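Local coordinates for protein glutamyl-tRNA(Gln) amidotransferase subunit B, mitochondrial (Saccharomyces cerevisiae, PDB 4N0H) that forms the B subunit of the mitochondrial glutamyl-tRNA(Gln) amidotransferase assembly and carries a catalytic domain of the GatB/GatE family, at residues K27-F31 with S32-N36; L162-S165 with N166-L169. All coordinates share one frame; numbering follows the deposited sequence.

Interaction 1: K27-F31 with S32-N36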
loop_
_atom_site.group_PDB
_atom_site.type_symbol
_atom_site.label_atom_id
_atom_site.label_comp_id
_atom_site.label_asym_id
_atom_site.label_seq_id
_atom_site.Cartn_x
_atom_site.Cartn_y
_atom_site.Cartn_z
ATOM N N LYS B 27 -11.612 -5.723 -23.384
ATOM C CA LYS B 27 -10.572 -5.303 -24.314
ATOM C C LYS B 27 -9.206 -5.249 -23.629
ATOM O O LYS B 27 -8.199 -5.694 -24.185
ATOM C CB LYS B 27 -10.911 -3.944 -24.923
ATOM C CG LYS B 27 -9.921 -3.478 -25.978
ATOM C CD LYS B 27 -10.367 -2.164 -26.595
ATOM C CE LYS B 27 -10.625 -1.115 -25.524
ATOM N NZ LYS B 27 -11.161 0.153 -26.098
ATOM N N ASN B 28 -9.181 -4.708 -22.418
ATOM C CA ASN B 28 -7.939 -4.555 -21.675
ATOM C C ASN B 28 -7.973 -5.318 -20.357
ATOM O O ASN B 28 -8.979 -5.940 -20.032
ATOM C CB ASN B 28 -7.632 -3.070 -21.468
ATOM C CG ASN B 28 -7.458 -2.336 -22.787
ATOM O OD1 ASN B 28 -6.961 -2.906 -23.763
ATOM N ND2 ASN B 28 -7.879 -1.077 -22.830
ATOM N N LYS B 29 -6.871 -5.277 -19.613
ATOM C CA LYS B 29 -6.721 -6.101 -18.419
ATOM C C LYS B 29 -7.452 -5.536 -17.204
ATOM O O LYS B 29 -8.121 -4.517 -17.297
ATOM C CB LYS B 29 -5.248 -6.312 -18.098
ATOM C CG LYS B 29 -4.495 -7.105 -19.156
ATOM C CD LYS B 29 -3.111 -7.463 -18.628
ATOM C CE LYS B 29 -2.230 -8.071 -19.699
ATOM N NZ LYS B 29 -0.928 -8.475 -19.092
ATOM N N LEU B 30 -7.311 -6.212 -16.068
ATOM C CA LEU B 30 -8.109 -5.909 -14.874
ATOM C C LEU B 30 -7.680 -4.638 -14.117
ATOM O O LEU B 30 -8.504 -3.762 -13.839
ATOM C CB LEU B 30 -8.115 -7.113 -13.925
ATOM C CG LEU B 30 -9.010 -6.991 -12.692
ATOM C CD1 LEU B 30 -10.433 -6.639 -13.113
ATOM C CD2 LEU B 30 -9.003 -8.280 -11.877
ATOM N N PHE B 31 -6.400 -4.537 -13.783
ATOM C CA PHE B 31 -5.911 -3.378 -13.033
ATOM C C PHE B 31 -4.912 -2.533 -13.827
ATOM O O PHE B 31 -4.168 -1.735 -13.266
ATOM C CB PHE B 31 -5.315 -3.825 -11.693
ATOM C CG PHE B 31 -6.336 -4.380 -10.747
ATOM C CD1 PHE B 31 -7.256 -3.541 -10.135
ATOM C CD2 PHE B 31 -6.404 -5.741 -10.496
ATOM C CE1 PHE B 31 -8.210 -4.048 -9.271
ATOM C CE2 PHE B 31 -7.356 -6.253 -9.632
ATOM C CZ PHE B 31 -8.266 -5.408 -9.026
ATOM N N SER B 32 -4.900 -2.734 -15.138
ATOM C CA SER B 32 -4.071 -1.957 -16.047
ATOM C C SER B 32 -4.786 -1.926 -17.389
ATOM O O SER B 32 -5.558 -2.832 -17.703
ATOM C CB SER B 32 -2.697 -2.609 -16.208
ATOM O OG SER B 32 -1.937 -1.958 -17.213
ATOM N N GLN B 33 -4.536 -0.894 -18.188
ATOM C CA GLN B 33 -5.199 -0.798 -19.487
ATOM C C GLN B 33 -4.411 -1.455 -20.624
ATOM O O GLN B 33 -4.698 -1.233 -21.802
ATOM C CB GLN B 33 -5.562 0.653 -19.822
ATOM C CG GLN B 33 -6.753 1.177 -19.025
ATOM C CD GLN B 33 -8.000 0.323 -19.228
ATOM O OE1 GLN B 33 -8.502 0.186 -20.346
ATOM N NE2 GLN B 33 -8.498 -0.264 -18.148
ATOM N N SER B 34 -3.424 -2.269 -20.269
ATOM C CA SER B 34 -2.709 -3.065 -21.260
ATOM C C SER B 34 -3.658 -4.064 -21.917
ATOM O O SER B 34 -4.708 -4.407 -21.363
ATOM C CB SER B 34 -1.518 -3.786 -20.616
ATOM O OG SER B 34 -1.905 -4.406 -19.398
ATOM N N THR B 35 -3.283 -4.535 -23.100
ATOM C CA THR B 35 -4.167 -5.354 -23.911
ATOM C C THR B 35 -4.444 -6.730 -23.312
ATOM O O THR B 35 -3.530 -7.430 -22.875
ATOM C CB THR B 35 -3.596 -5.523 -25.337
ATOM O OG1 THR B 35 -3.461 -4.231 -25.943
ATOM C CG2 THR B 35 -4.505 -6.402 -26.195
ATOM N N ASN B 36 -5.719 -7.099 -23.289
ATOM C CA ASN B 36 -6.135 -8.449 -22.940
ATOM C C ASN B 36 -6.237 -9.252 -24.232
ATOM O O ASN B 36 -7.246 -9.196 -24.925
ATOM C CB ASN B 36 -7.482 -8.407 -22.211
ATOM C CG ASN B 36 -8.023 -9.787 -21.879
ATOM O OD1 ASN B 36 -7.307 -10.786 -21.948
ATOM N ND2 ASN B 36 -9.300 -9.846 -21.509
HETATM O O HOH W 1 -6.194 -3.170 -26.380
#
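The amide of Asn28 reaches over the turn to that of Gln33: Asn28 ND2 donates to Gln33 OE1 at 2.9 Å. The two side chains meet nearly at a right angle, their amide planes 77° apart. Gln33 OE1 lies close to the plane of the Asn28 amide, but ND2 approaches from above the Gln33 carbonyl plane. A bend at chi2 (-58°) turns the Gln33 chain back, bringing OE1 to Asn28 ND2. On the other branch of Asn28, a water donates to OD1 at 2.7 Å and also bonds Thr35 OG1.

The backbone closes the loop. Lys29 N bonds Ser34 O at 2.9 Å, Asn36 N bonds Lys27 O at 3.0 Å, and a single beta bridge pairs Asn28 with Thr35. Lys29 runs extended beyond CG alongside Ser34 and Thr35, its CD 3.4 Å from Ser34 OG, and delivers NZ to a salt bridge with Asp53 and to the carbonyls of His48, Asn163 and Ser165. Asp53 also accepts from Ser34 OG.

Gln124 of the subunit F chain bonds Gln33 O and Thr35 OG1, placing the turn at a subunit interface. The loop follows strand 14-23 and precedes helix 65-78 along the chain, with Leu30 resting on Ile140 and Gln142 of strand 130-142 and on Pro168 of strand 168-174.

Interaction 2: L162-S165 with N166-L169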
loop_
_atom_site.group_PDB
_atom_site.type_symbol
_atom_site.label_atom_id
_atom_site.label_comp_id
_atom_site.label_asym_id
_atom_site.label_seq_id
_atom_site.Cartn_x
_atom_site.Cartn_y
_atom_site.Cartn_z
ATOM N N LEU B 162 4.403 -12.942 -18.950
ATOM C CA LEU B 162 3.441 -12.197 -18.140
ATOM C C LEU B 162 2.323 -11.548 -18.965
ATOM O O LEU B 162 1.584 -10.707 -18.453
ATOM C CB LEU B 162 4.160 -11.156 -17.266
ATOM C CG LEU B 162 5.131 -11.741 -16.229
ATOM C CD1 LEU B 162 5.866 -10.645 -15.443
ATOM C CD2 LEU B 162 4.406 -12.698 -15.278
ATOM N N ASN B 163 2.194 -11.943 -20.234
ATOM C CA ASN B 163 1.096 -11.455 -21.068
ATOM C C ASN B 163 -0.255 -11.739 -20.409
ATOM O O ASN B 163 -1.176 -10.930 -20.487
ATOM C CB ASN B 163 1.114 -12.089 -22.473
ATOM C CG ASN B 163 2.080 -11.398 -23.434
ATOM O OD1 ASN B 163 2.551 -10.289 -23.187
ATOM N ND2 ASN B 163 2.366 -12.057 -24.547
ATOM N N ARG B 164 -0.367 -12.896 -19.760
ATOM C CA ARG B 164 -1.635 -13.309 -19.168
ATOM C C ARG B 164 -1.803 -12.788 -17.737
ATOM O O ARG B 164 -2.893 -12.841 -17.175
ATOM C CB ARG B 164 -1.770 -14.834 -19.196
ATOM C CG ARG B 164 -3.177 -15.341 -18.909
ATOM C CD ARG B 164 -3.203 -16.853 -18.741
ATOM N NE ARG B 164 -2.615 -17.273 -17.470
ATOM C CZ ARG B 164 -2.396 -18.541 -17.137
ATOM N NH1 ARG B 164 -1.862 -18.839 -15.960
ATOM N NH2 ARG B 164 -2.711 -19.514 -17.986
ATOM N N SER B 165 -0.723 -12.286 -17.149
ATOM C CA SER B 165 -0.805 -11.733 -15.805
ATOM C C SER B 165 -1.709 -10.512 -15.835
ATOM O O SER B 165 -1.612 -9.697 -16.750
ATOM C CB SER B 165 0.579 -11.353 -15.288
ATOM O OG SER B 165 0.526 -11.034 -13.909
ATOM N N ASN B 166 -2.605 -10.422 -14.853
ATOM C CA ASN B 166 -3.513 -9.284 -14.702
ATOM C C ASN B 166 -4.718 -9.315 -15.660
ATOM O O ASN B 166 -5.491 -8.362 -15.736
ATOM C CB ASN B 166 -2.736 -7.960 -14.787
ATOM C CG ASN B 166 -3.547 -6.774 -14.333
ATOM O OD1 ASN B 166 -4.363 -6.876 -13.418
ATOM N ND2 ASN B 166 -3.329 -5.639 -14.976
ATOM N N VAL B 167 -4.881 -10.422 -16.381
ATOM C CA VAL B 167 -6.097 -10.663 -17.160
ATOM C C VAL B 167 -7.269 -10.861 -16.186
ATOM O O VAL B 167 -7.107 -11.512 -15.156
ATOM C CB VAL B 167 -5.925 -11.901 -18.076
ATOM C CG1 VAL B 167 -7.273 -12.445 -18.575
ATOM C CG2 VAL B 167 -4.992 -11.571 -19.248
ATOM N N PRO B 168 -8.446 -10.285 -16.492
ATOM C CA PRO B 168 -9.562 -10.406 -15.546
ATOM C C PRO B 168 -10.188 -11.798 -15.543
ATOM O O PRO B 168 -10.387 -12.392 -16.602
ATOM C CB PRO B 168 -10.592 -9.388 -16.060
ATOM C CG PRO B 168 -9.921 -8.633 -17.166
ATOM C CD PRO B 168 -8.814 -9.493 -17.676
ATOM N N LEU B 169 -10.486 -12.300 -14.350
ATOM C CA LEU B 169 -11.200 -13.557 -14.179
ATOM C C LEU B 169 -12.442 -13.314 -13.337
ATOM O O LEU B 169 -12.472 -12.399 -12.510
ATOM C CB LEU B 169 -10.326 -14.585 -13.448
ATOM C CG LEU B 169 -8.963 -14.960 -14.031
ATOM C CD1 LEU B 169 -8.198 -15.869 -13.075
ATOM C CD2 LEU B 169 -9.165 -15.641 -15.355
#
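With chi1 at 162°, Val167 has CG1 anti to its N and CG2 beside it, which puts CG2 3.2 Å from Arg164 O. Arg164 CG, itself anti to the backbone N (chi1 -166°), meets the same methyl at 4.2 Å, the two side chains crossing at about a right angle. Val167 N also hydrogen-bonds Arg164 O at 3.2 Å, with the donor well above the carbonyl plane. That bond closes a type II beta turn from Arg164 to Val167. Asn166, at its third position, takes the left-handed conformation (phi 78°) that a type II turn requires there.

The polar ends at the turn are taken up by other loops and strands. Asn166 OD1 accepts from Gln142 NE2 and from Phe31 N, while ND2 donates to Asp53, so both ends of this buried amide are held. Arg164 bends at chi3 and gives its NE to Thr144 O. The bend begins earlier: Ser165 N hydrogen-bonds Leu162 O at 3.1 Å, overlapping the turn.

The turn leads from strand 157-161 into strand 168-174, which pairs antiparallel with strands 14-23 and 130-142; Arg164 and Val167 both touch Gln23 of strand 14-23.

Interaction 1 comes first along the chain, in the loop after strand 14-23, and interaction 2 follows more than a hundred residues later at the entry to strand 168-174. Their centres nevertheless lie about 8 Å apart, because those two strands are antiparallel neighbours in the mixed sheet and both loops gather at the same end of the pair. They touch directly: besides the lysine that reaches across to the 162-165 carbonyls, Leu30 N lies 2.8 Å from Asn166 O, a probable hydrogen bond. Within one GatB/GatE catalytic domain, the two loops thus brace each other through backbone and side-chain bonds at one end of the strand pair, and the 27-36 part also meets subunit F.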